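Local coordinates for protein beta-glucuronidase (PDB 6XXW) that probably hydrolyses beta-D-glucuronides, as a family 2 glycoside hydrolase built from beta-rich domains and a TIM barrel, at residues L317-N322 against L349-Q354; N48-P53 against D60-I65; I464-Y469 against E487-E492; G507-S512 against I561-G566. All coordinates share one frame; numbering follows the deposited sequence.

Contact 1 of 4, residues L317-N322 against L349-Q354; sequences LDQVIN and LFLADQ
L351 meets N322 and Q319 where two successive outer helices of the TIM barrel, 319-332 and 346-355, come into contact. The contact illustrates how two barrel helices can touch through very few atoms. A single methyl, CD1 of L351, does all the reaching from its helix. The side chain is extended at chi2 (175°), which carries CD1 across to end 3.6 Å from N322 CB, the aliphatic root of that side chain. The same methyl also approaches an amide: L351 CD1 lies 3.9 Å from Q319 OE1, the two side chains passing each other obliquely.

Q319 arrives there because its chain folds at chi2 (-74°), which carries the amide back over the first turn of its helix toward N322. The methyl packs on N322 CB and borders an amide oxygen already bonded to N322 ND2. Around the pair, the contact extends into the assembly: L51 of the second subunit packs on L351, and V38 of that subunit packs on Q319. At the helix start D318 is the N-cap, its two carboxylate oxygens taking weak bonds from V320 N and I321 N, and its OD2 also pairs with R313 of the second subunit. The amide-amide link is much straighter: N322 ND2 donates to Q319 OE1 over 2.8 Å at 163°, with the acceptor close to the amide plane of N322.

Contact 2 of 4, residues N48-P53 against D60-I65; sequences NYILMP and DITQDI
T62 OG1 accepts a hydrogen bond from D64 N (3.0 Å, 162°), closing an ST turn, while the methyl of the same side chain faces the strand across the contact. The division of labour follows from chi1 (81°): OG1 sits between the backbone N and the carbonyl carbon, leaving CG2 to meet I50, whose CD1 lies 3.9 Å away. These two side chains cross at about a right angle.

Farther along strand 50-54, M52 and P53 share the larger partner, I61. The methionine chain bends at both chi2 and chi3 and brings its sulfur against the isoleucine, with M52 SD 3.7 Å from I61 CG1. Both branches of I61 then reach the proline ring: P53 CG is 3.8 Å from I61 CD1, and P53 CD is equally close, 3.8 Å, to I61 CG2. The loop thus lies against a strand that pairs with 32-43 in the antiparallel sheet of the sugar-binding domain.

A second subunit covers the proline end. Its I323 packs on P53 and I61, and its N327 ND2 donates to I61 O. No hydrogen bond joins the loop to the strand, so shape and apolar contact hold them together, whereas several polar atoms of the loop are used elsewhere, in its own turn, at Y179 and in the neighbouring subunit.

Contact 3 of 4, residues I464-Y469 against E487-E492; sequences ICVNRY and ERDLRE
R468 and D489 form the tight end of this contact, a buried salt bridge between the residue just after barrel strand 463-467 and the helix that follows. R468 NE donates to D489 OD2 at 162°; the modelled 2.5 Å is shorter than usual and its exact value is uncertain. The oxygen lies near the guanidinium plane at its edge, but the donor meets the carboxylate on the syn side and well out of its plane. D489 chi1 (-170°) carries the carboxylate off the helix to that edge, the two side chains crossing at about a right angle, their planes 23° apart. Bonds to three backbone carbonyls help to hold the guanidinium: R468 NH1 reaches N467 O (2.9 Å, bent) and N449 O, and NH2 reaches T450 O.

V466 bridges this ion pair and an apolar patch. Its CG2 lies 3.5 Å above the R468 guanidinium plane, over its centre, and V466 CG1 touches L490 CD2 at 3.6 Å; these contacts describe one of two modelled conformers and are less certain.

The outer side of the helix behaves differently. There R491, exposed to solvent, holds E487 side-on, its NE 2.9 Å and its NH2 3.0 Å from E487 OE1, with no link to the strand.

Within the barrel, strand 463-467 runs parallel between 444-448 and 501-505, and helix 482-497 covers it as the middle element of a beta-alpha-beta crossover.

Contact 4 of 4, residues G507-S512 against I561-G566; sequences GADAIS and ITRVVG
I511 and V564 cross at about a right angle, the end of the isoleucine resting against one branch of the valine, with I511 CD1 4.0 Å from V564 CG1. V564 presents that branch because CG1 is anti to the backbone N (chi1 -169°); the residue is the centre of an inverse gamma turn, and its side chain is directed to the other loop. V564 of the third subunit packs on this V564, and F514 of that subunit packs on I511, so the apolar pair belongs to a subunit interface.

The polar pair is oriented quite otherwise. D509 is directed toward the other loop, whereas R563 leaves away from it and its chain folds at chi2 (-72°), so that its end comes nearer. D509 OD1 and R563 NH1 end 4.3 Å apart, too far for a direct ion pair, and the oxygen lies well out of the guanidinium plane. Water does the joining. One molecule donates to D509 OD1 (2.7 Å) and accepts from R563 NH1 (2.9 Å). Another donates to both D509 OD2 and G566 O and accepts from V564 N, tying the carboxylate to the backbone of the turn. K569 pairs directly with D509 OD1. The guanidinium is held by D175 at NE and Y473 OH at NH2; the bond from R563 NH1 to T562 O (3.0 Å) is bent (134°), its donor well above the carbonyl plane.

Water-bridged packing here joins two loops that follow the neighbouring parallel strands 501-505 and 544-550, at the C-terminal mouth of the TIM barrel, the end where such enzymes carry their active sites.

How the contacts relate
The touching residues of contact 3 are all buried, whereas contact 2 has an exposed rim at I50; all four contacts border other subunits, contact 3 through the fewest residues. Contact 3, between a barrel strand and its covering helix, combines a direct ion pair with valine-leucine packing; contact 4, between two loops after barrel strands, uses water and a methyl contact instead. These two touch, Y469 CD1 lying 3.3 Å from G507 O. Contact 1 joins helices on the outside of the same barrel, and contact 2 lies in the sugar-binding domain; neither has a hydrogen bond across it. Between subunits, L351 of contact 1 packs with L51 of contact 2 of a neighbouring copy.

Contact 1 of 4, residues L317-N322 against L349-Q354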
loop_
_atom_site.group_PDB
_atom_site.type_symbol
_atom_site.label_atom_id
_atom_site.label_comp_id
_atom_site.label_asym_id
_atom_site.label_seq_id
_atom_site.Cartn_x
_atom_site.Cartn_y
_atom_site.Cartn_z
ATOM N N LEU A 317 19.382 14.817 13.913
ATOM C CA LEU A 317 20.316 13.716 14.137
ATOM C C LEU A 317 19.667 12.590 14.931
ATOM O O LEU A 317 19.019 12.831 15.954
ATOM C CB LEU A 317 21.549 14.214 14.899
ATOM C CG LEU A 317 22.524 13.096 15.272
ATOM C CD1 LEU A 317 23.444 12.822 14.109
ATOM C CD2 LEU A 317 23.336 13.454 16.503
ATOM N N ASP A 318 19.858 11.350 14.471
ATOM C CA ASP A 318 19.379 10.180 15.212
ATOM C C ASP A 318 20.378 9.054 15.005
ATOM O O ASP A 318 20.539 8.566 13.889
ATOM C CB ASP A 318 17.986 9.757 14.760
ATOM C CG ASP A 318 17.533 8.456 15.413
ATOM O OD1 ASP A 318 17.919 8.196 16.571
ATOM O OD2 ASP A 318 16.789 7.692 14.770
ATOM N N GLN A 319 21.064 8.652 16.073
ATOM C CA GLN A 319 22.118 7.663 15.890
ATOM C C GLN A 319 21.548 6.287 15.584
ATOM O O GLN A 319 22.221 5.482 14.941
ATOM C CB GLN A 319 23.028 7.618 17.118
ATOM C CG GLN A 319 23.964 8.849 17.220
ATOM C CD GLN A 319 25.138 8.850 16.222
ATOM O OE1 GLN A 319 24.952 8.851 15.004
ATOM N NE2 GLN A 319 26.363 8.887 16.752
ATOM N N VAL A 320 20.315 6.002 16.014
ATOM C CA VAL A 320 19.675 4.754 15.596
ATOM C C VAL A 320 19.583 4.692 14.073
ATOM O O VAL A 320 19.986 3.706 13.448
ATOM C CB VAL A 320 18.294 4.617 16.252
ATOM C CG1 VAL A 320 17.520 3.472 15.626
ATOM C CG2 VAL A 320 18.444 4.406 17.763
ATOM N N ILE A 321 19.066 5.758 13.454
ATOM C CA ILE A 321 18.919 5.789 11.999
ATOM C C ILE A 321 20.287 5.744 11.320
ATOM O O ILE A 321 20.472 5.078 10.287
ATOM C CB ILE A 321 18.108 7.039 11.588
ATOM C CG1 ILE A 321 16.610 6.799 11.820
ATOM C CG2 ILE A 321 18.365 7.415 10.141
ATOM C CD1 ILE A 321 16.004 5.746 10.897
ATOM N N ASN A 322 21.279 6.404 11.913
ATOM C CA ASN A 322 22.596 6.457 11.291
ATOM C C ASN A 322 23.226 5.070 11.244
ATOM O O ASN A 322 23.731 4.640 10.203
ATOM C CB ASN A 322 23.494 7.430 12.054
ATOM C CG ASN A 322 23.124 8.875 11.813
ATOM O OD1 ASN A 322 22.368 9.188 10.896
ATOM N ND2 ASN A 322 23.673 9.767 12.629
ATOM N N LEU A 349 30.159 11.219 9.718
ATOM C CA LEU A 349 31.515 11.030 9.195
ATOM C C LEU A 349 32.355 10.123 10.099
ATOM O O LEU A 349 33.165 9.328 9.597
ATOM C CB LEU A 349 32.208 12.384 8.996
ATOM C CG LEU A 349 31.555 13.267 7.931
ATOM C CD1 LEU A 349 32.411 14.481 7.678
ATOM C CD2 LEU A 349 31.363 12.497 6.634
ATOM N N PHE A 350 32.189 10.223 11.426
ATOM C CA PHE A 350 32.883 9.289 12.314
ATOM C C PHE A 350 32.439 7.859 12.045
ATOM O O PHE A 350 33.256 6.930 12.074
ATOM C CB PHE A 350 32.644 9.646 13.781
ATOM C CG PHE A 350 33.472 10.798 14.267
ATOM C CD1 PHE A 350 34.832 10.643 14.510
ATOM C CD2 PHE A 350 32.895 12.044 14.471
ATOM C CE1 PHE A 350 35.603 11.716 14.955
ATOM C CE2 PHE A 350 33.659 13.118 14.907
ATOM C CZ PHE A 350 35.013 12.949 15.148
ATOM N N LEU A 351 31.142 7.664 11.771
ATOM C CA LEU A 351 30.657 6.338 11.409
ATOM C C LEU A 351 31.212 5.893 10.059
ATOM O O LEU A 351 31.604 4.732 9.899
ATOM C CB LEU A 351 29.126 6.323 11.401
ATOM C CG LEU A 351 28.444 6.439 12.769
ATOM C CD1 LEU A 351 26.919 6.540 12.601
ATOM C CD2 LEU A 351 28.823 5.226 13.609
ATOM N N ALA A 352 31.263 6.795 9.072
ATOM C CA ALA A 352 31.841 6.394 7.794
ATOM C C ALA A 352 33.301 5.981 7.967
ATOM O O ALA A 352 33.762 5.029 7.317
ATOM C CB ALA A 352 31.689 7.508 6.766
ATOM N N ASP A 353 34.027 6.654 8.878
ATOM C CA ASP A 353 35.391 6.244 9.226
ATOM C C ASP A 353 35.416 4.816 9.771
ATOM O O ASP A 353 36.290 4.015 9.413
ATOM C CB ASP A 353 36.007 7.188 10.278
ATOM C CG ASP A 353 36.173 8.649 9.804
ATOM O OD1 ASP A 353 36.134 8.958 8.576
ATOM O OD2 ASP A 353 36.374 9.511 10.708
ATOM N N GLN A 354 34.486 4.494 10.677
ATOM C CA GLN A 354 34.447 3.166 11.298
ATOM C C GLN A 354 34.051 2.081 10.306
ATOM O O GLN A 354 34.573 0.959 10.359
ATOM C CB GLN A 354 33.473 3.169 12.475
ATOM C CG GLN A 354 33.906 4.085 13.627
ATOM C CD GLN A 354 34.974 3.450 14.472
ATOM O OE1 GLN A 354 35.035 2.221 14.577
ATOM N NE2 GLN A 354 35.834 4.277 15.083
#

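Contact 2 of 4, residues N48-P53 against D60-I65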
loop_
_atom_site.group_PDB
_atom_site.type_symbol
_atom_site.label_atom_id
_atom_site.label_comp_id
_atom_site.label_asym_id
_atom_site.label_seq_id
_atom_site.Cartn_x
_atom_site.Cartn_y
_atom_site.Cartn_z
ATOM N N ASN A 48 3.371 32.012 24.728
ATOM C CA ASN A 48 3.121 30.662 25.223
ATOM C C ASN A 48 4.085 29.670 24.581
ATOM O O ASN A 48 4.288 29.696 23.363
ATOM C CB ASN A 48 1.677 30.247 24.941
ATOM C CG ASN A 48 0.725 30.640 26.057
ATOM O OD1 ASN A 48 1.150 30.949 27.172
ATOM N ND2 ASN A 48 -0.569 30.630 25.760
ATOM N N TYR A 49 4.661 28.790 25.400
ATOM C CA TYR A 49 5.598 27.775 24.943
ATOM C C TYR A 49 4.886 26.439 24.739
ATOM O O TYR A 49 3.874 26.152 25.379
ATOM C CB TYR A 49 6.737 27.579 25.946
ATOM C CG TYR A 49 7.743 28.711 26.031
ATOM C CD1 TYR A 49 8.852 28.747 25.196
ATOM C CD2 TYR A 49 7.599 29.730 26.969
ATOM C CE1 TYR A 49 9.786 29.775 25.282
ATOM C CE2 TYR A 49 8.522 30.760 27.056
ATOM C CZ TYR A 49 9.612 30.776 26.211
ATOM O OH TYR A 49 10.538 31.798 26.286
ATOM N N ILE A 50 5.433 25.617 23.842
ATOM C CA ILE A 50 5.075 24.197 23.787
ATOM C C ILE A 50 6.351 23.406 24.055
ATOM O O ILE A 50 7.433 23.991 24.193
ATOM C CB ILE A 50 4.445 23.804 22.432
ATOM C CG1 ILE A 50 5.385 24.154 21.277
ATOM C CG2 ILE A 50 3.088 24.477 22.224
ATOM C CD1 ILE A 50 4.904 23.614 19.925
ATOM N N LEU A 51 6.253 22.082 24.114
ATOM C CA LEU A 51 7.442 21.251 24.255
ATOM C C LEU A 51 7.973 20.836 22.887
ATOM O O LEU A 51 7.201 20.555 21.969
ATOM C CB LEU A 51 7.142 20.008 25.092
ATOM C CG LEU A 51 6.673 20.321 26.519
ATOM C CD1 LEU A 51 6.415 19.033 27.296
ATOM C CD2 LEU A 51 7.695 21.201 27.243
ATOM N N MET A 52 9.301 20.773 22.770
ATOM C CA MET A 52 9.925 20.431 21.500
ATOM C C MET A 52 11.206 19.639 21.730
ATOM O O MET A 52 12.108 20.113 22.432
ATOM C CB MET A 52 10.223 21.702 20.700
ATOM C CG MET A 52 10.680 21.469 19.265
ATOM S SD MET A 52 9.404 20.775 18.198
ATOM C CE MET A 52 8.133 22.052 18.227
ATOM N N PRO A 53 11.344 18.452 21.140
ATOM C CA PRO A 53 12.602 17.708 21.280
ATOM C C PRO A 53 13.746 18.380 20.530
ATOM O O PRO A 53 13.556 19.023 19.496
ATOM C CB PRO A 53 12.269 16.334 20.674
ATOM C CG PRO A 53 11.246 16.663 19.600
ATOM C CD PRO A 53 10.405 17.792 20.211
ATOM N N ASP A 60 7.331 18.472 11.825
ATOM C CA ASP A 60 6.451 17.302 11.874
ATOM C C ASP A 60 6.155 16.830 13.296
ATOM O O ASP A 60 5.567 15.757 13.471
ATOM C CB ASP A 60 7.050 16.150 11.065
ATOM C CG ASP A 60 7.095 16.448 9.563
ATOM O OD1 ASP A 60 6.322 17.310 9.096
ATOM O OD2 ASP A 60 7.913 15.826 8.851
ATOM N N ILE A 61 6.532 17.615 14.308
ATOM C CA ILE A 61 6.401 17.189 15.699
ATOM C C ILE A 61 4.967 17.361 16.189
ATOM O O ILE A 61 4.470 16.551 16.986
ATOM C CB ILE A 61 7.397 17.973 16.577
ATOM C CG1 ILE A 61 8.837 17.729 16.097
ATOM C CG2 ILE A 61 7.225 17.607 18.088
ATOM C CD1 ILE A 61 9.285 16.272 16.321
ATOM N N THR A 62 4.293 18.421 15.736
ATOM C CA THR A 62 2.962 18.788 16.197
ATOM C C THR A 62 1.932 18.498 15.105
ATOM O O THR A 62 2.258 18.092 13.991
ATOM C CB THR A 62 2.889 20.268 16.605
ATOM O OG1 THR A 62 2.718 21.075 15.432
ATOM C CG2 THR A 62 4.153 20.719 17.377
ATOM N N GLN A 63 0.664 18.724 15.441
ATOM C CA GLN A 63 -0.434 18.623 14.491
ATOM C C GLN A 63 -0.915 20.003 14.052
ATOM O O GLN A 63 -2.030 20.140 13.530
ATOM C CB GLN A 63 -1.589 17.818 15.094
ATOM C CG GLN A 63 -1.175 16.519 15.766
ATOM C CD GLN A 63 -0.279 15.680 14.878
ATOM O OE1 GLN A 63 -0.639 15.336 13.741
ATOM N NE2 GLN A 63 0.900 15.358 15.383
ATOM N N ASP A 64 -0.097 21.028 14.282
ATOM C CA ASP A 64 -0.413 22.401 13.902
ATOM C C ASP A 64 0.130 22.610 12.495
ATOM O O ASP A 64 1.346 22.702 12.306
ATOM C CB ASP A 64 0.210 23.371 14.910
ATOM C CG ASP A 64 -0.220 24.832 14.696
ATOM O OD1 ASP A 64 -0.827 25.137 13.653
ATOM O OD2 ASP A 64 0.062 25.673 15.585
ATOM N N ILE A 65 -0.765 22.667 11.498
ATOM C CA ILE A 65 -0.309 22.858 10.123
ATOM C C ILE A 65 0.385 24.209 9.951
ATOM O O ILE A 65 1.279 24.361 9.108
ATOM C CB ILE A 65 -1.488 22.698 9.152
ATOM C CG1 ILE A 65 -0.976 22.489 7.733
ATOM C CG2 ILE A 65 -2.432 23.900 9.224
ATOM C CD1 ILE A 65 -2.053 21.997 6.812
#

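Contact 3 of 4, residues I464-Y469 against E487-E492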
loop_
_atom_site.group_PDB
_atom_site.type_symbol
_atom_site.label_atom_id
_atom_site.label_comp_id
_atom_site.label_asym_id
_atom_site.label_seq_id
_atom_site.Cartn_x
_atom_site.Cartn_y
_atom_site.Cartn_z
ATOM N N ILE A 464 34.380 14.490 -13.002
ATOM C CA ILE A 464 33.073 14.917 -13.494
ATOM C C ILE A 464 31.991 14.087 -12.823
ATOM O O ILE A 464 32.053 12.854 -12.824
ATOM C CB ILE A 464 32.984 14.780 -15.024
ATOM C CG1 ILE A 464 34.096 15.584 -15.706
ATOM C CG2 ILE A 464 31.582 15.180 -15.523
ATOM C CD1 ILE A 464 33.729 16.984 -16.083
ATOM N N CYS A 465 30.981 14.761 -12.282
ATOM C CA CYS A 465 29.798 14.104 -11.729
ATOM C C CYS A 465 28.585 14.588 -12.517
ATOM O O CYS A 465 28.281 15.784 -12.526
ATOM C CB CYS A 465 29.642 14.421 -10.236
ATOM S SG CYS A 465 30.825 13.604 -9.133
ATOM N N VAL A 466 27.889 13.671 -13.184
ATOM C CA VAL A 466 26.748 14.026 -14.021
ATOM C C VAL A 466 25.507 13.289 -13.530
ATOM O O VAL A 466 25.551 12.077 -13.265
ATOM C CB VAL A 466 27.009 13.744 -15.514
ATOM C CG1 VAL A 466 27.246 12.276 -15.778
ATOM C CG2 VAL A 466 25.857 14.265 -16.352
ATOM N N ASN A 467 24.410 14.036 -13.402
ATOM C CA ASN A 467 23.096 13.513 -13.058
ATOM C C ASN A 467 22.311 13.317 -14.347
ATOM O O ASN A 467 22.168 14.262 -15.125
ATOM C CB ASN A 467 22.333 14.494 -12.159
ATOM C CG ASN A 467 23.022 14.733 -10.809
ATOM O OD1 ASN A 467 23.998 14.066 -10.462
ATOM N ND2 ASN A 467 22.490 15.685 -10.040
ATOM N N ARG A 468 21.777 12.110 -14.569
ATOM C CA ARG A 468 21.015 11.860 -15.790
ATOM C C ARG A 468 19.765 11.042 -15.478
ATOM O O ARG A 468 19.817 10.078 -14.705
ATOM C CB ARG A 468 21.873 11.140 -16.847
ATOM C CG ARG A 468 22.928 12.054 -17.524
ATOM C CD ARG A 468 22.234 13.214 -18.241
ATOM N NE ARG A 468 23.159 14.155 -18.895
ATOM C CZ ARG A 468 23.337 15.414 -18.508
ATOM N NH1 ARG A 468 22.689 15.882 -17.449
ATOM N NH2 ARG A 468 24.163 16.214 -19.181
ATOM N N TYR A 469 18.652 11.428 -16.104
ATOM C CA TYR A 469 17.316 10.906 -15.815
ATOM C C TYR A 469 16.579 10.561 -17.105
ATOM O O TYR A 469 15.365 10.748 -17.215
ATOM C CB TYR A 469 16.524 11.914 -14.982
ATOM C CG TYR A 469 17.005 11.969 -13.533
ATOM C CD1 TYR A 469 16.593 11.006 -12.610
ATOM C CD2 TYR A 469 17.885 12.956 -13.107
ATOM C CE1 TYR A 469 17.030 11.033 -11.281
ATOM C CE2 TYR A 469 18.337 13.000 -11.789
ATOM C CZ TYR A 469 17.914 12.024 -10.885
ATOM O OH TYR A 469 18.348 12.061 -9.579
ATOM N N GLU A 487 24.880 6.572 -23.509
ATOM C CA GLU A 487 26.223 6.317 -24.022
ATOM C C GLU A 487 26.745 7.507 -24.816
ATOM O O GLU A 487 27.900 7.912 -24.642
ATOM C CB GLU A 487 26.252 5.057 -24.889
ATOM C CG GLU A 487 27.580 4.907 -25.629
ATOM C CD GLU A 487 27.902 3.474 -26.014
ATOM O OE1 GLU A 487 29.028 3.237 -26.498
ATOM O OE2 GLU A 487 27.038 2.586 -25.843
ATOM N N ARG A 488 25.914 8.080 -25.689
ATOM C CA ARG A 488 26.325 9.265 -26.436
ATOM C C ARG A 488 26.697 10.411 -25.503
ATOM O O ARG A 488 27.690 11.114 -25.731
ATOM C CB ARG A 488 25.208 9.708 -27.383
ATOM C CG ARG A 488 25.045 8.824 -28.613
ATOM C CD ARG A 488 23.636 8.932 -29.204
ATOM N NE ARG A 488 23.417 10.205 -29.875
ATOM C CZ ARG A 488 23.764 10.447 -31.135
ATOM N NH1 ARG A 488 24.350 9.497 -31.854
ATOM N NH2 ARG A 488 23.532 11.636 -31.675
ATOM N N ASP A 489 25.895 10.633 -24.462
ATOM C CA ASP A 489 26.154 11.743 -23.551
ATOM C C ASP A 489 27.472 11.553 -22.817
ATOM O O ASP A 489 28.333 12.442 -22.828
ATOM C CB ASP A 489 25.001 11.882 -22.556
ATOM C CG ASP A 489 25.092 13.159 -21.739
ATOM O OD1 ASP A 489 25.468 14.199 -22.307
ATOM O OD2 ASP A 489 24.773 13.128 -20.543
ATOM N N LEU A 490 27.660 10.384 -22.195
ATOM C CA LEU A 490 28.854 10.169 -21.386
ATOM C C LEU A 490 30.123 10.180 -22.228
ATOM O O LEU A 490 31.168 10.634 -21.748
ATOM C CB LEU A 490 28.742 8.864 -20.600
ATOM C CG LEU A 490 27.646 8.883 -19.531
ATOM C CD1 LEU A 490 27.546 7.546 -18.830
ATOM C CD2 LEU A 490 27.898 10.010 -18.528
ATOM N N ARG A 491 30.062 9.685 -23.472
ATOM C CA ARG A 491 31.226 9.790 -24.352
ATOM C C ARG A 491 31.548 11.243 -24.671
ATOM O O ARG A 491 32.722 11.600 -24.839
ATOM C CB ARG A 491 30.998 9.010 -25.646
ATOM C CG ARG A 491 30.961 7.489 -25.444
ATOM C CD ARG A 491 31.036 6.751 -26.786
ATOM N NE ARG A 491 31.040 5.302 -26.596
ATOM C CZ ARG A 491 32.123 4.592 -26.284
ATOM N NH1 ARG A 491 33.296 5.192 -26.141
ATOM N NH2 ARG A 491 32.036 3.281 -26.128
ATOM N N GLU A 492 30.531 12.100 -24.756
ATOM C CA GLU A 492 30.814 13.508 -25.000
ATOM C C GLU A 492 31.432 14.175 -23.774
ATOM O O GLU A 492 32.301 15.043 -23.913
ATOM C CB GLU A 492 29.553 14.254 -25.437
ATOM C CG GLU A 492 29.882 15.620 -26.053
ATOM C CD GLU A 492 28.671 16.520 -26.191
ATOM O OE1 GLU A 492 27.615 16.171 -25.630
ATOM O OE2 GLU A 492 28.775 17.573 -26.862
#

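Contact 4 of 4, residues G507-S512 against I561-G566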
loop_
_atom_site.group_PDB
_atom_site.type_symbol
_atom_site.label_atom_id
_atom_site.label_comp_id
_atom_site.label_asym_id
_atom_site.label_seq_id
_atom_site.Cartn_x
_atom_site.Cartn_y
_atom_site.Cartn_z
ATOM N N GLY A 507 17.745 7.538 -11.421
ATOM C CA GLY A 507 16.725 6.805 -10.699
ATOM C C GLY A 507 15.342 7.247 -11.117
ATOM O O GLY A 507 15.168 8.108 -11.984
ATOM N N ALA A 508 14.355 6.626 -10.467
ATOM C CA ALA A 508 12.945 6.787 -10.793
ATOM C C ALA A 508 12.138 6.720 -9.504
ATOM O O ALA A 508 12.493 5.961 -8.599
ATOM C CB ALA A 508 12.490 5.691 -11.768
ATOM N N ASP A 509 11.075 7.521 -9.401
ATOM C CA ASP A 509 10.178 7.395 -8.253
ATOM C C ASP A 509 9.484 6.041 -8.298
ATOM O O ASP A 509 9.073 5.585 -9.367
ATOM C CB ASP A 509 9.116 8.498 -8.248
ATOM C CG ASP A 509 9.694 9.874 -8.012
ATOM O OD1 ASP A 509 10.260 10.451 -8.973
ATOM O OD2 ASP A 509 9.558 10.385 -6.876
ATOM N N ALA A 510 9.382 5.377 -7.141
ATOM C CA ALA A 510 8.658 4.110 -7.044
ATOM C C ALA A 510 7.863 4.093 -5.746
ATOM O O ALA A 510 8.438 4.228 -4.663
ATOM C CB ALA A 510 9.602 2.900 -7.110
ATOM N N ILE A 511 6.547 3.959 -5.850
ATOM C CA ILE A 511 5.729 3.761 -4.661
ATOM C C ILE A 511 5.860 2.302 -4.247
ATOM O O ILE A 511 5.656 1.403 -5.066
ATOM C CB ILE A 511 4.259 4.121 -4.924
ATOM C CG1 ILE A 511 4.116 5.520 -5.534
ATOM C CG2 ILE A 511 3.458 3.996 -3.623
ATOM C CD1 ILE A 511 4.806 6.593 -4.758
ATOM N N SER A 512 6.209 2.065 -2.985
ATOM C CA SER A 512 6.307 0.697 -2.490
ATOM C C SER A 512 4.974 -0.030 -2.679
ATOM O O SER A 512 3.924 0.465 -2.275
ATOM C CB SER A 512 6.713 0.716 -1.010
ATOM O OG SER A 512 6.956 -0.596 -0.550
ATOM N N ILE A 561 2.431 18.996 -7.371
ATOM C CA ILE A 561 1.775 17.889 -8.063
ATOM C C ILE A 561 2.766 16.885 -8.627
ATOM O O ILE A 561 2.351 15.835 -9.129
ATOM C CB ILE A 561 0.847 18.393 -9.187
ATOM C CG1 ILE A 561 1.628 19.234 -10.214
ATOM C CG2 ILE A 561 -0.334 19.196 -8.602
ATOM C CD1 ILE A 561 0.830 19.461 -11.502
ATOM N N THR A 562 4.071 17.170 -8.549
ATOM C CA THR A 562 5.098 16.232 -8.990
ATOM C C THR A 562 5.726 15.430 -7.847
ATOM O O THR A 562 6.655 14.648 -8.088
ATOM C CB THR A 562 6.197 16.979 -9.748
ATOM O OG1 THR A 562 6.795 17.952 -8.879
ATOM C CG2 THR A 562 5.621 17.697 -10.973
ATOM N N ARG A 563 5.248 15.580 -6.615
ATOM C CA ARG A 563 5.880 14.925 -5.470
ATOM C C ARG A 563 4.828 14.172 -4.659
ATOM O O ARG A 563 3.961 14.792 -4.030
ATOM C CB ARG A 563 6.629 15.958 -4.622
ATOM C CG ARG A 563 7.926 16.449 -5.314
ATOM C CD ARG A 563 8.976 15.323 -5.286
ATOM N NE ARG A 563 10.225 15.646 -5.990
ATOM C CZ ARG A 563 10.501 15.261 -7.237
ATOM N NH1 ARG A 563 9.611 14.563 -7.940
ATOM N NH2 ARG A 563 11.661 15.586 -7.790
ATOM N N VAL A 564 4.928 12.845 -4.653
ATOM C CA VAL A 564 3.880 11.978 -4.066
ATOM C C VAL A 564 4.234 11.815 -2.591
ATOM O O VAL A 564 4.768 10.794 -2.150
ATOM C CB VAL A 564 3.781 10.640 -4.799
ATOM C CG1 VAL A 564 2.549 9.862 -4.370
ATOM C CG2 VAL A 564 3.784 10.878 -6.314
ATOM N N VAL A 565 3.899 12.843 -1.803
ATOM C CA VAL A 565 4.356 13.011 -0.419
ATOM C C VAL A 565 5.872 12.853 -0.370
ATOM O O VAL A 565 6.393 11.887 0.199
ATOM C CB VAL A 565 3.654 12.041 0.558
ATOM C CG1 VAL A 565 3.890 12.495 1.986
ATOM C CG2 VAL A 565 2.159 11.992 0.281
ATOM N N GLY A 566 6.586 13.810 -0.961
ATOM C CA GLY A 566 8.037 13.768 -1.001
ATOM C C GLY A 566 8.571 13.094 -2.249
ATOM O O GLY A 566 7.851 12.792 -3.212
HETATM O O HOH W 1 9.736 12.787 -10.268
HETATM O O HOH W 2 7.419 11.652 -5.740
#